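Local coordinates for type IV pilus assembly protein PilF (Thermus thermophilus HB8, PDB 5OIU) that binds ATP and, as an AAA+ motor ATPase, probably uses its hydrolysis to power the assembly of type IV pili, at residues 198-206 / 217-228; 245-253 / 265-276. All coordinates share one frame; numbering follows the deposited sequence.

How the contacts relate
Both contacts belong to the P-loop ATPase domain and follow one another along the chain, contact 1 closing before contact 2 opens. Their centres lie 18 Å apart and their nearest atoms about 6 Å, so they do not touch. Strand 238-243 links them: it pairs with strand 214-217, which leads into contact 1, and its C-terminal end runs on toward segment 245-253 of contact 2. Both lie near the nucleotide site without touching ATP. In contact 1 the side chain of Glu219 is about 7 Å from bound ATP at the nearest atoms, and Gly218 is about 7 Å from magnesium; in contact 2 the side chain of Arg276 is about 9 Å from ATP and touches the Walker A loop.

Contact 1: 198-206 / 217-228; sequences LTFARALRA and VGEIRDSETAKI
The Gly-Glu-Ile-Arg-Asp sequence at 218-222, consistent with the Walker B region of secretion ATPases, meets helix 200-206 chiefly through Phe200. Glu219 O sits 3.5 Å above the ring plane, over its centre. At the ring edge, CE2 lies 3.6 Å from Arg221 CZ; the two planes stand 87° apart, so the ring points its edge into the guanidinium face. Arg221 is anchored by salt bridges to Glu219 and Asp178, which probably fixes that face. Replacing Phe200 by an alanine would remove the ring, is likely to open a gap below Glu219 O, and would probably leave the guanidinium face of Arg221 without the edge that now packs on it.

Further along, Leu204 reaches two partners: CD2 meets Val217 CG2 at 3.7 Å and CG meets Ile228 CG2 at 3.6 Å. The branches of Ile228 divide the work. With chi1 at -64°, CG2 is anti to the backbone N and faces Leu204, while CG1 carries CD1 over one face of the Arg205 guanidinium, 3.2 Å from NH2. The same NH2 makes a long salt bridge, 3.7 Å to Glu224 OE2, and a water bridges the pair. Asp222 OD1 caps the second helix, gripped by Thr225 N (2.7 Å) and Thr225 OG1; that hydroxyl also lies against Phe200 CB.

The helix segments run nearly parallel, at 22° and 8.8 Å between axes. Phe200 and Ala203 rest on Ile176 of strand 173-177, Val217 and Ile220 on Ala241 of strand 238-243, and Arg202 and Ala206 pack on Leu77 and Pro78 of a neighbouring subunit.

Contact 2: 245-253 / 265-276; sequences TNDAAQAIT and ISAALIGVLSQR
Arg276 reaches across to Asn246 with its guanidinium edge: NH2 donates to Asn246 O at 2.8 Å, with a nearly straight N-H...O angle of 173° and the acceptor lying in the guanidinium plane. The chain bends at chi2, which turns the group back along its own strand, and NH1 accordingly donates to Gln275 O at 3.2 Å and only weakly to Ser274 OG. The Asn246 amide is turned 77° from the guanidinium; ND2 approaches NH2, but both are donors and no bond results.

Val272 meets the helix with its CG1 branch, which lies anti to the backbone N. This methyl fits against Ala248 O at 3.4 Å and Ala251 CB at 3.6 Å, while Ser274 CB stands 3.7 Å from Ala248 N. Such contacts pack helix 248-257 against strand 269-281 of the central mixed sheet; the neighbouring strand 143-148 leads into the Walker A loop. The segment axes cross at 126°, 7.7 Å apart. The small side chains of Ala248 and Ala251 are consistent with this close approach. At the helix start Asp247 OD2 caps Gln250 N, and its OD1 forms a salt bridge with Lys355.

Toward the other end, Ile252 and Leu269 cross at about a right angle, CG1 against CD2 at 3.7 Å, and Ile265 CD1 comes to 4.0 Å from Ile252 O. Ile252 also touches Ile354 of helix 351-360.

Contact 1: 198-206 / 217-228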
ATOM      1  N   LEU C 198       3.171 -34.736   6.989  1.00 49.12           N
ATOM      2  CA  LEU C 198       2.247 -34.659   5.854  1.00 46.20           C
ATOM      3  C   LEU C 198       1.355 -33.429   6.005  1.00 42.55           C
ATOM      4  O   LEU C 198       0.179 -33.501   6.370  1.00 39.37           O
ATOM      5  CB  LEU C 198       1.418 -35.937   5.740  1.00 45.62           C
ATOM      6  CG  LEU C 198       0.692 -36.086   4.397  1.00 44.75           C
ATOM      7  CD1 LEU C 198       1.646 -35.817   3.243  1.00 39.35           C
ATOM      8  CD2 LEU C 198       0.044 -37.445   4.251  1.00 44.33           C
ATOM      9  N   THR C 199       1.937 -32.276   5.698  1.00 38.75           N
ATOM     10  CA  THR C 199       1.194 -31.035   5.661  1.00 38.98           C
ATOM     11  C   THR C 199       0.332 -30.953   4.410  1.00 40.46           C
ATOM     12  O   THR C 199       0.460 -31.745   3.470  1.00 43.17           O
ATOM     13  CB  THR C 199       2.140 -29.842   5.677  1.00 41.06           C
ATOM     14  OG1 THR C 199       3.115 -30.018   4.637  1.00 44.55           O
ATOM     15  CG2 THR C 199       2.822 -29.718   7.038  1.00 37.97           C
ATOM     16  N   PHE C 200      -0.546 -29.952   4.402  1.00 40.29           N
ATOM     17  CA  PHE C 200      -1.258 -29.607   3.184  1.00 38.47           C
ATOM     18  C   PHE C 200      -0.280 -29.435   2.034  1.00 42.54           C
ATOM     19  O   PHE C 200      -0.387 -30.103   1.001  1.00 43.88           O
ATOM     20  CB  PHE C 200      -2.078 -28.332   3.400  1.00 41.67           C
ATOM     21  CG  PHE C 200      -3.469 -28.584   3.948  1.00 36.40           C
ATOM     22  CD1 PHE C 200      -4.449 -29.141   3.155  1.00 36.16           C
ATOM     23  CD2 PHE C 200      -3.786 -28.249   5.245  1.00 44.75           C
ATOM     24  CE1 PHE C 200      -5.711 -29.373   3.638  1.00 39.66           C
ATOM     25  CE2 PHE C 200      -5.063 -28.466   5.741  1.00 44.09           C
ATOM     26  CZ  PHE C 200      -6.022 -29.034   4.934  1.00 42.49           C
ATOM     27  N   ALA C 201       0.715 -28.567   2.223  1.00 43.97           N
ATOM     28  CA  ALA C 201       1.623 -28.240   1.130  1.00 40.25           C
ATOM     29  C   ALA C 201       2.382 -29.464   0.666  1.00 38.79           C
ATOM     30  O   ALA C 201       2.520 -29.689  -0.537  1.00 42.66           O
ATOM     31  CB  ALA C 201       2.603 -27.140   1.548  1.00 34.79           C
ATOM     32  N   ARG C 202       2.893 -30.263   1.604  1.00 41.83           N
ATOM     33  CA  ARG C 202       3.700 -31.414   1.219  1.00 40.58           C
ATOM     34  C   ARG C 202       2.867 -32.441   0.456  1.00 47.40           C
ATOM     35  O   ARG C 202       3.327 -32.993  -0.553  1.00 46.39           O
ATOM     36  CB  ARG C 202       4.342 -32.043   2.451  1.00 45.88           C
ATOM     37  CG  ARG C 202       5.008 -33.381   2.184  1.00 45.17           C
ATOM     38  CD  ARG C 202       6.328 -33.209   1.453  1.00 56.12           C
ATOM     39  NE  ARG C 202       7.049 -34.475   1.323  1.00 63.46           N
ATOM     40  CZ  ARG C 202       7.619 -35.122   2.339  1.00 65.14           C
ATOM     41  NH1 ARG C 202       7.566 -34.620   3.575  1.00 62.32           N
ATOM     42  NH2 ARG C 202       8.251 -36.272   2.118  1.00 67.53           N
ATOM     43  N   ALA C 203       1.630 -32.688   0.905  1.00 42.53           N
ATOM     44  CA  ALA C 203       0.727 -33.560   0.155  1.00 41.86           C
ATOM     45  C   ALA C 203       0.385 -32.966  -1.210  1.00 40.72           C
ATOM     46  O   ALA C 203       0.424 -33.664  -2.229  1.00 39.96           O
ATOM     47  CB  ALA C 203      -0.547 -33.813   0.958  1.00 38.74           C
ATOM     48  N   LEU C 204       0.047 -31.676  -1.251  1.00 35.88           N
ATOM     49  CA  LEU C 204      -0.426 -31.075  -2.496  1.00 35.38           C
ATOM     50  C   LEU C 204       0.662 -31.111  -3.571  1.00 44.89           C
ATOM     51  O   LEU C 204       0.376 -31.332  -4.758  1.00 41.52           O
ATOM     52  CB  LEU C 204      -0.893 -29.644  -2.224  1.00 39.61           C
ATOM     53  CG  LEU C 204      -1.748 -28.887  -3.246  1.00 41.12           C
ATOM     54  CD1 LEU C 204      -2.820 -29.799  -3.789  1.00 39.00           C
ATOM     55  CD2 LEU C 204      -2.355 -27.611  -2.645  1.00 28.95           C
ATOM     56  N   ARG C 205       1.920 -30.917  -3.170  1.00 40.88           N
ATOM     57  CA  ARG C 205       3.026 -31.002  -4.117  1.00 42.68           C
ATOM     58  C   ARG C 205       3.194 -32.425  -4.652  1.00 39.34           C
ATOM     59  O   ARG C 205       3.476 -32.624  -5.839  1.00 41.28           O
ATOM     60  CB  ARG C 205       4.314 -30.519  -3.452  1.00 41.74           C
ATOM     61  CG  ARG C 205       5.319 -29.963  -4.425  1.00 48.24           C
ATOM     62  CD  ARG C 205       6.470 -29.242  -3.684  1.00 65.37           C
ATOM     63  NE  ARG C 205       6.251 -27.824  -3.350  1.00 58.86           N
ATOM     64  CZ  ARG C 205       6.002 -26.849  -4.234  1.00 64.73           C
ATOM     65  NH1 ARG C 205       5.895 -27.126  -5.542  1.00 53.20           N
ATOM     66  NH2 ARG C 205       5.842 -25.587  -3.806  1.00 62.44           N
ATOM     67  N   ALA C 206       3.022 -33.427  -3.796  1.00 36.14           N
ATOM     68  CA  ALA C 206       3.066 -34.798  -4.281  1.00 38.14           C
ATOM     69  C   ALA C 206       1.973 -35.051  -5.319  1.00 41.23           C
ATOM     70  O   ALA C 206       2.193 -35.769  -6.303  1.00 38.01           O
ATOM     71  CB  ALA C 206       2.943 -35.759  -3.107  1.00 34.86           C
ATOM     72  N   VAL C 217      -8.695 -29.326  -2.117  1.00 39.80           N
ATOM     73  CA  VAL C 217      -7.906 -28.879  -0.979  1.00 35.80           C
ATOM     74  C   VAL C 217      -8.889 -28.528   0.141  1.00 40.38           C
ATOM     75  O   VAL C 217      -9.691 -27.597   0.006  1.00 36.32           O
ATOM     76  CB  VAL C 217      -7.017 -27.695  -1.364  1.00 35.81           C
ATOM     77  CG1 VAL C 217      -6.255 -27.202  -0.162  1.00 38.84           C
ATOM     78  CG2 VAL C 217      -6.058 -28.102  -2.465  1.00 36.74           C
ATOM     79  N   GLY C 218      -8.848 -29.287   1.246  1.00 39.71           N
ATOM     80  CA  GLY C 218      -9.857 -29.128   2.283  1.00 35.16           C
ATOM     81  C   GLY C 218      -9.827 -27.764   2.942  1.00 41.79           C
ATOM     82  O   GLY C 218     -10.868 -27.253   3.382  1.00 36.28           O
ATOM     83  N   GLU C 219      -8.642 -27.158   3.015  1.00 41.16           N
ATOM     84  CA  GLU C 219      -8.480 -25.839   3.610  1.00 42.20           C
ATOM     85  C   GLU C 219      -7.216 -25.206   3.052  1.00 40.35           C
ATOM     86  O   GLU C 219      -6.132 -25.795   3.145  1.00 40.59           O
ATOM     87  CB  GLU C 219      -8.408 -25.940   5.136  1.00 47.44           C
ATOM     88  CG  GLU C 219      -9.216 -24.904   5.863  1.00 48.01           C
ATOM     89  CD  GLU C 219      -8.659 -24.580   7.243  1.00 58.87           C
ATOM     90  OE1 GLU C 219      -8.323 -25.530   7.996  1.00 61.06           O
ATOM     91  OE2 GLU C 219      -8.556 -23.368   7.568  1.00 61.93           O
ATOM     92  N   ILE C 220      -7.365 -24.022   2.460  1.00 40.28           N
ATOM     93  CA  ILE C 220      -6.244 -23.173   2.090  1.00 44.68           C
ATOM     94  C   ILE C 220      -5.981 -22.267   3.286  1.00 46.48           C
ATOM     95  O   ILE C 220      -6.657 -21.255   3.470  1.00 46.99           O
ATOM     96  CB  ILE C 220      -6.531 -22.349   0.834  1.00 43.68           C
ATOM     97  CG1 ILE C 220      -6.825 -23.255  -0.367  1.00 43.30           C
ATOM     98  CG2 ILE C 220      -5.343 -21.404   0.545  1.00 34.23           C
ATOM     99  CD1 ILE C 220      -6.817 -22.527  -1.706  1.00 31.33           C
ATOM    100  N   ARG C 221      -4.993 -22.624   4.102  1.00 45.69           N
ATOM    101  CA  ARG C 221      -4.705 -21.852   5.299  1.00 45.10           C
ATOM    102  C   ARG C 221      -3.229 -21.516   5.460  1.00 44.81           C
ATOM    103  O   ARG C 221      -2.811 -21.135   6.552  1.00 52.99           O
ATOM    104  CB  ARG C 221      -5.202 -22.592   6.547  1.00 42.78           C
ATOM    105  CG  ARG C 221      -4.705 -24.001   6.660  1.00 44.67           C
ATOM    106  CD  ARG C 221      -4.719 -24.470   8.098  1.00 46.18           C
ATOM    107  NE  ARG C 221      -3.889 -25.660   8.307  1.00 49.29           N
ATOM    108  CZ  ARG C 221      -4.350 -26.809   8.799  1.00 48.60           C
ATOM    109  NH1 ARG C 221      -5.640 -26.919   9.135  1.00 38.98           N
ATOM    110  NH2 ARG C 221      -3.525 -27.842   8.959  1.00 45.86           N
ATOM    111  N   ASP C 222      -2.419 -21.655   4.425  1.00 45.16           N
ATOM    112  CA  ASP C 222      -1.074 -21.119   4.501  1.00 47.57           C
ATOM    113  C   ASP C 222      -0.685 -20.657   3.109  1.00 49.01           C
ATOM    114  O   ASP C 222      -1.392 -20.921   2.132  1.00 49.76           O
ATOM    115  CB  ASP C 222      -0.081 -22.127   5.110  1.00 46.93           C
ATOM    116  CG  ASP C 222       0.033 -23.412   4.318  1.00 52.75           C
ATOM    117  OD1 ASP C 222       0.317 -23.373   3.096  1.00 45.49           O
ATOM    118  OD2 ASP C 222      -0.130 -24.477   4.950  1.00 62.32           O
ATOM    119  N   SER C 223       0.407 -19.930   3.027  1.00 40.30           N
ATOM    120  CA  SER C 223       0.856 -19.390   1.781  1.00 46.45           C
ATOM    121  C   SER C 223       1.307 -20.432   0.763  1.00 43.45           C
ATOM    122  O   SER C 223       0.829 -20.430  -0.309  1.00 39.09           O
ATOM    123  CB  SER C 223       1.883 -18.295   2.022  1.00 52.09           C
ATOM    124  OG  SER C 223       1.289 -17.207   2.686  1.00 53.44           O
ATOM    125  N   GLU C 224       2.220 -21.318   1.121  1.00 45.46           N
ATOM    126  CA  GLU C 224       2.679 -22.383   0.227  1.00 43.88           C
ATOM    127  C   GLU C 224       1.514 -23.139  -0.407  1.00 47.17           C
ATOM    128  O   GLU C 224       1.533 -23.431  -1.615  1.00 42.86           O
ATOM    129  CB  GLU C 224       3.588 -23.346   0.998  1.00 42.30           C
ATOM    130  CG  GLU C 224       4.836 -23.793   0.249  1.00 50.03           C
ATOM    131  CD  GLU C 224       5.609 -22.612  -0.380  1.00 68.85           C
ATOM    132  OE1 GLU C 224       5.598 -21.491   0.205  1.00 58.10           O
ATOM    133  OE2 GLU C 224       6.230 -22.805  -1.463  1.00 68.40           O
ATOM    134  N   THR C 225       0.478 -23.437   0.392  1.00 42.33           N
ATOM    135  CA  THR C 225      -0.685 -24.158  -0.116  1.00 43.83           C
ATOM    136  C   THR C 225      -1.466 -23.319  -1.116  1.00 41.20           C
ATOM    137  O   THR C 225      -1.881 -23.826  -2.166  1.00 39.91           O
ATOM    138  CB  THR C 225      -1.598 -24.590   1.038  1.00 41.01           C
ATOM    139  OG1 THR C 225      -0.907 -25.539   1.874  1.00 45.72           O
ATOM    140  CG2 THR C 225      -2.889 -25.197   0.508  1.00 34.43           C
ATOM    141  N   ALA C 226      -1.679 -22.036  -0.813  1.00 39.97           N
ATOM    142  CA  ALA C 226      -2.373 -21.173  -1.761  1.00 40.40           C
ATOM    143  C   ALA C 226      -1.610 -21.086  -3.078  1.00 43.24           C
ATOM    144  O   ALA C 226      -2.211 -21.061  -4.158  1.00 41.74           O
ATOM    145  CB  ALA C 226      -2.582 -19.778  -1.169  1.00 35.68           C
ATOM    146  N   LYS C 227      -0.283 -21.044  -3.014  1.00 42.02           N
ATOM    147  CA  LYS C 227       0.469 -20.894  -4.251  1.00 43.50           C
ATOM    148  C   LYS C 227       0.454 -22.191  -5.054  1.00 41.94           C
ATOM    149  O   LYS C 227       0.220 -22.164  -6.267  1.00 42.41           O
ATOM    150  CB  LYS C 227       1.895 -20.413  -3.956  1.00 42.42           C
ATOM    151  CG  LYS C 227       2.151 -18.923  -4.314  1.00 52.79           C
ATOM    152  CD  LYS C 227       2.296 -18.696  -5.862  1.00 66.50           C
ATOM    153  CE  LYS C 227       2.235 -17.199  -6.295  1.00 55.81           C
ATOM    154  NZ  LYS C 227       1.519 -16.991  -7.589  1.00 51.58           N
ATOM    155  N   ILE C 228       0.635 -23.340  -4.396  1.00 40.95           N
ATOM    156  CA  ILE C 228       0.571 -24.615  -5.121  1.00 45.06           C
ATOM    157  C   ILE C 228      -0.831 -24.858  -5.675  1.00 40.07           C
ATOM    158  O   ILE C 228      -0.996 -25.326  -6.805  1.00 36.62           O
ATOM    159  CB  ILE C 228       1.031 -25.780  -4.228  1.00 39.01           C
ATOM    160  CG1 ILE C 228       2.498 -25.610  -3.846  1.00 35.51           C
ATOM    161  CG2 ILE C 228       0.821 -27.096  -4.928  1.00 35.90           C
ATOM    162  CD1 ILE C 228       2.914 -26.477  -2.721  1.00 41.22           C
TER
HETATM  163  O   HOH W   1      -1.013 -28.536   7.432  1.00 26.08           O
HETATM  164  O   HOH W   2       5.924 -22.631  -4.555  1.00 49.46           O

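Contact 2: 245-253 / 265-276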
ATOM      1  N   THR C 245     -13.329 -16.683   4.581  1.00 43.93           N
ATOM      2  CA  THR C 245     -13.628 -15.265   4.452  1.00 48.11           C
ATOM      3  C   THR C 245     -15.123 -15.109   4.663  1.00 46.85           C
ATOM      4  O   THR C 245     -15.876 -16.080   4.588  1.00 48.99           O
ATOM      5  CB  THR C 245     -13.262 -14.689   3.071  1.00 53.38           C
ATOM      6  OG1 THR C 245     -14.148 -15.230   2.081  1.00 44.54           O
ATOM      7  CG2 THR C 245     -11.818 -15.008   2.704  1.00 49.37           C
ATOM      8  N   ASN C 246     -15.573 -13.885   4.898  1.00 41.19           N
ATOM      9  CA  ASN C 246     -16.990 -13.695   5.157  1.00 48.67           C
ATOM     10  C   ASN C 246     -17.744 -13.177   3.936  1.00 48.58           C
ATOM     11  O   ASN C 246     -18.901 -12.762   4.049  1.00 53.31           O
ATOM     12  CB  ASN C 246     -17.175 -12.793   6.376  1.00 50.05           C
ATOM     13  CG  ASN C 246     -17.328 -13.611   7.657  1.00 59.31           C
ATOM     14  OD1 ASN C 246     -16.422 -14.370   8.021  1.00 63.63           O
ATOM     15  ND2 ASN C 246     -18.491 -13.502   8.318  1.00 52.69           N
ATOM     16  N   ASP C 247     -17.148 -13.278   2.760  1.00 48.22           N
ATOM     17  CA  ASP C 247     -17.664 -12.593   1.589  1.00 47.00           C
ATOM     18  C   ASP C 247     -16.913 -13.130   0.380  1.00 44.72           C
ATOM     19  O   ASP C 247     -15.734 -13.476   0.487  1.00 43.83           O
ATOM     20  CB  ASP C 247     -17.469 -11.083   1.769  1.00 50.85           C
ATOM     21  CG  ASP C 247     -17.672 -10.299   0.503  1.00 52.13           C
ATOM     22  OD1 ASP C 247     -18.836 -10.118   0.085  1.00 55.08           O
ATOM     23  OD2 ASP C 247     -16.653  -9.845  -0.058  1.00 49.87           O
ATOM     24  N   ALA C 248     -17.602 -13.225  -0.755  1.00 42.86           N
ATOM     25  CA  ALA C 248     -16.994 -13.858  -1.922  1.00 43.89           C
ATOM     26  C   ALA C 248     -15.833 -13.034  -2.462  1.00 45.67           C
ATOM     27  O   ALA C 248     -14.721 -13.545  -2.632  1.00 41.31           O
ATOM     28  CB  ALA C 248     -18.038 -14.072  -3.006  1.00 40.30           C
ATOM     29  N   ALA C 249     -16.079 -11.754  -2.750  1.00 43.52           N
ATOM     30  CA  ALA C 249     -15.025 -10.894  -3.265  1.00 44.35           C
ATOM     31  C   ALA C 249     -13.812 -10.926  -2.349  1.00 45.82           C
ATOM     32  O   ALA C 249     -12.666 -10.936  -2.812  1.00 41.69           O
ATOM     33  CB  ALA C 249     -15.552  -9.468  -3.420  1.00 45.31           C
ATOM     34  N   GLN C 250     -14.055 -10.998  -1.039  1.00 44.56           N
ATOM     35  CA  GLN C 250     -12.973 -11.030  -0.066  1.00 47.41           C
ATOM     36  C   GLN C 250     -11.999 -12.178  -0.329  1.00 42.62           C
ATOM     37  O   GLN C 250     -10.806 -12.069  -0.028  1.00 37.46           O
ATOM     38  CB  GLN C 250     -13.577 -11.128   1.340  1.00 54.58           C
ATOM     39  CG  GLN C 250     -12.796 -10.431   2.447  1.00 57.69           C
ATOM     40  CD  GLN C 250     -12.843  -8.918   2.345  1.00 68.00           C
ATOM     41  OE1 GLN C 250     -13.928  -8.321   2.358  1.00 69.66           O
ATOM     42  NE2 GLN C 250     -11.659  -8.282   2.251  1.00 64.83           N
ATOM     43  N   ALA C 251     -12.481 -13.281  -0.898  1.00 44.64           N
ATOM     44  CA  ALA C 251     -11.583 -14.402  -1.160  1.00 46.18           C
ATOM     45  C   ALA C 251     -10.436 -14.001  -2.088  1.00 41.14           C
ATOM     46  O   ALA C 251      -9.300 -14.446  -1.905  1.00 42.65           O
ATOM     47  CB  ALA C 251     -12.374 -15.569  -1.741  1.00 41.82           C
ATOM     48  N   ILE C 252     -10.718 -13.167  -3.092  1.00 37.98           N
ATOM     49  CA  ILE C 252      -9.671 -12.683  -3.987  1.00 41.29           C
ATOM     50  C   ILE C 252      -8.614 -11.932  -3.192  1.00 41.95           C
ATOM     51  O   ILE C 252      -7.411 -12.170  -3.337  1.00 39.87           O
ATOM     52  CB  ILE C 252     -10.275 -11.786  -5.086  1.00 39.46           C
ATOM     53  CG1 ILE C 252     -11.254 -12.562  -5.955  1.00 34.83           C
ATOM     54  CG2 ILE C 252      -9.183 -11.152  -5.934  1.00 41.09           C
ATOM     55  CD1 ILE C 252     -12.117 -11.686  -6.784  1.00 36.02           C
ATOM     56  N   THR C 253      -9.057 -10.998  -2.349  1.00 44.20           N
ATOM     57  CA  THR C 253      -8.132 -10.240  -1.520  1.00 43.41           C
ATOM     58  C   THR C 253      -7.326 -11.157  -0.620  1.00 43.72           C
ATOM     59  O   THR C 253      -6.122 -10.955  -0.434  1.00 45.42           O
ATOM     60  CB  THR C 253      -8.902  -9.218  -0.694  1.00 48.14           C
ATOM     61  OG1 THR C 253      -9.558  -8.315  -1.586  1.00 49.00           O
ATOM     62  CG2 THR C 253      -7.956  -8.442   0.206  1.00 52.17           C
ATOM     63  N   ILE C 265      -3.679 -15.111  -9.795  1.00 43.15           N
ATOM     64  CA  ILE C 265      -5.069 -15.170  -9.343  1.00 40.30           C
ATOM     65  C   ILE C 265      -6.015 -14.927 -10.511  1.00 38.51           C
ATOM     66  O   ILE C 265      -7.012 -15.638 -10.688  1.00 40.48           O
ATOM     67  CB  ILE C 265      -5.307 -14.157  -8.206  1.00 40.50           C
ATOM     68  CG1 ILE C 265      -4.364 -14.428  -7.037  1.00 44.80           C
ATOM     69  CG2 ILE C 265      -6.735 -14.172  -7.751  1.00 32.28           C
ATOM     70  CD1 ILE C 265      -4.538 -13.472  -5.858  1.00 44.00           C
ATOM     71  N   SER C 266      -5.706 -13.929 -11.336  1.00 40.89           N
ATOM     72  CA  SER C 266      -6.584 -13.589 -12.450  1.00 45.13           C
ATOM     73  C   SER C 266      -6.691 -14.738 -13.448  1.00 40.11           C
ATOM     74  O   SER C 266      -7.768 -15.005 -13.993  1.00 38.14           O
ATOM     75  CB  SER C 266      -6.079 -12.319 -13.144  1.00 45.09           C
ATOM     76  OG  SER C 266      -7.047 -11.852 -14.070  1.00 50.98           O
ATOM     77  N   ALA C 267      -5.586 -15.440 -13.680  1.00 36.02           N
ATOM     78  CA  ALA C 267      -5.550 -16.483 -14.693  1.00 41.30           C
ATOM     79  C   ALA C 267      -6.245 -17.779 -14.273  1.00 39.79           C
ATOM     80  O   ALA C 267      -6.629 -18.560 -15.146  1.00 36.04           O
ATOM     81  CB  ALA C 267      -4.092 -16.773 -15.069  1.00 38.38           C
ATOM     82  N   ALA C 268      -6.419 -18.028 -12.973  1.00 42.07           N
ATOM     83  CA  ALA C 268      -6.791 -19.350 -12.464  1.00 38.26           C
ATOM     84  C   ALA C 268      -8.159 -19.395 -11.805  1.00 43.05           C
ATOM     85  O   ALA C 268      -8.863 -20.410 -11.914  1.00 38.73           O
ATOM     86  CB  ALA C 268      -5.746 -19.846 -11.453  1.00 30.72           C
ATOM     87  N   LEU C 269      -8.540 -18.324 -11.110  1.00 41.89           N
ATOM     88  CA  LEU C 269      -9.781 -18.317 -10.356  1.00 35.86           C
ATOM     89  C   LEU C 269     -10.957 -18.333 -11.313  1.00 40.78           C
ATOM     90  O   LEU C 269     -11.065 -17.465 -12.178  1.00 41.69           O
ATOM     91  CB  LEU C 269      -9.835 -17.094  -9.455  1.00 40.03           C
ATOM     92  CG  LEU C 269     -11.082 -17.010  -8.580  1.00 42.48           C
ATOM     93  CD1 LEU C 269     -11.043 -18.097  -7.563  1.00 39.88           C
ATOM     94  CD2 LEU C 269     -11.149 -15.660  -7.900  1.00 39.17           C
ATOM     95  N   ILE C 270     -11.837 -19.323 -11.176  1.00 41.29           N
ATOM     96  CA  ILE C 270     -13.013 -19.356 -12.027  1.00 35.04           C
ATOM     97  C   ILE C 270     -14.245 -18.861 -11.299  1.00 36.83           C
ATOM     98  O   ILE C 270     -15.203 -18.430 -11.957  1.00 38.95           O
ATOM     99  CB  ILE C 270     -13.262 -20.761 -12.611  1.00 34.22           C
ATOM    100  CG1 ILE C 270     -13.191 -21.814 -11.526  1.00 38.75           C
ATOM    101  CG2 ILE C 270     -12.226 -21.090 -13.652  1.00 36.50           C
ATOM    102  CD1 ILE C 270     -13.356 -23.205 -12.069  1.00 36.32           C
ATOM    103  N   GLY C 271     -14.251 -18.891  -9.974  1.00 40.26           N
ATOM    104  CA  GLY C 271     -15.391 -18.389  -9.232  1.00 37.60           C
ATOM    105  C   GLY C 271     -15.183 -18.549  -7.743  1.00 38.82           C
ATOM    106  O   GLY C 271     -14.305 -19.299  -7.290  1.00 38.13           O
ATOM    107  N   VAL C 272     -16.006 -17.815  -6.987  1.00 37.85           N
ATOM    108  CA  VAL C 272     -16.017 -17.886  -5.530  1.00 39.08           C
ATOM    109  C   VAL C 272     -17.454 -18.054  -5.069  1.00 40.24           C
ATOM    110  O   VAL C 272     -18.336 -17.287  -5.471  1.00 40.93           O
ATOM    111  CB  VAL C 272     -15.390 -16.642  -4.874  1.00 39.01           C
ATOM    112  CG1 VAL C 272     -15.293 -16.835  -3.372  1.00 31.12           C
ATOM    113  CG2 VAL C 272     -14.010 -16.390  -5.445  1.00 42.63           C
ATOM    114  N   LEU C 273     -17.691 -19.055  -4.233  1.00 36.40           N
ATOM    115  CA  LEU C 273     -18.991 -19.262  -3.615  1.00 36.14           C
ATOM    116  C   LEU C 273     -18.871 -18.950  -2.134  1.00 40.40           C
ATOM    117  O   LEU C 273     -18.049 -19.561  -1.440  1.00 40.55           O
ATOM    118  CB  LEU C 273     -19.477 -20.692  -3.804  1.00 33.28           C
ATOM    119  CG  LEU C 273     -20.803 -20.857  -3.091  1.00 34.96           C
ATOM    120  CD1 LEU C 273     -21.858 -20.146  -3.909  1.00 38.51           C
ATOM    121  CD2 LEU C 273     -21.131 -22.321  -2.940  1.00 34.30           C
ATOM    122  N   SER C 274     -19.686 -18.010  -1.657  1.00 38.84           N
ATOM    123  CA  SER C 274     -19.815 -17.715  -0.238  1.00 38.00           C
ATOM    124  C   SER C 274     -21.167 -18.184   0.258  1.00 32.80           C
ATOM    125  O   SER C 274     -22.179 -17.988  -0.422  1.00 37.83           O
ATOM    126  CB  SER C 274     -19.684 -16.216   0.041  1.00 41.82           C
ATOM    127  OG  SER C 274     -19.490 -16.016   1.420  1.00 40.14           O
ATOM    128  N   GLN C 275     -21.211 -18.779   1.445  1.00 28.78           N
ATOM    129  CA  GLN C 275     -22.522 -19.219   1.887  1.00 33.23           C
ATOM    130  C   GLN C 275     -22.706 -19.087   3.399  1.00 34.20           C
ATOM    131  O   GLN C 275     -21.753 -18.896   4.161  1.00 31.30           O
ATOM    132  CB  GLN C 275     -22.799 -20.657   1.419  1.00 41.24           C
ATOM    133  CG  GLN C 275     -21.866 -21.752   1.912  1.00 31.38           C
ATOM    134  CD  GLN C 275     -22.338 -23.121   1.399  1.00 37.43           C
ATOM    135  OE1 GLN C 275     -22.244 -23.424   0.208  1.00 33.50           O
ATOM    136  NE2 GLN C 275     -22.875 -23.933   2.297  1.00 35.32           N
ATOM    137  N   ARG C 276     -23.976 -19.167   3.799  1.00 31.27           N
ATOM    138  CA  ARG C 276     -24.416 -19.167   5.187  1.00 38.58           C
ATOM    139  C   ARG C 276     -25.498 -20.223   5.374  1.00 37.25           C
ATOM    140  O   ARG C 276     -26.230 -20.564   4.439  1.00 37.35           O
ATOM    141  CB  ARG C 276     -24.993 -17.804   5.615  1.00 36.69           C
ATOM    142  CG  ARG C 276     -24.048 -16.667   5.464  1.00 34.54           C
ATOM    143  CD  ARG C 276     -22.823 -16.883   6.326  1.00 32.56           C
ATOM    144  NE  ARG C 276     -22.124 -15.614   6.478  1.00 41.76           N
ATOM    145  CZ  ARG C 276     -21.270 -15.136   5.576  1.00 50.12           C
ATOM    146  NH1 ARG C 276     -20.983 -15.849   4.478  1.00 43.49           N
ATOM    147  NH2 ARG C 276     -20.695 -13.953   5.778  1.00 44.11           N
TER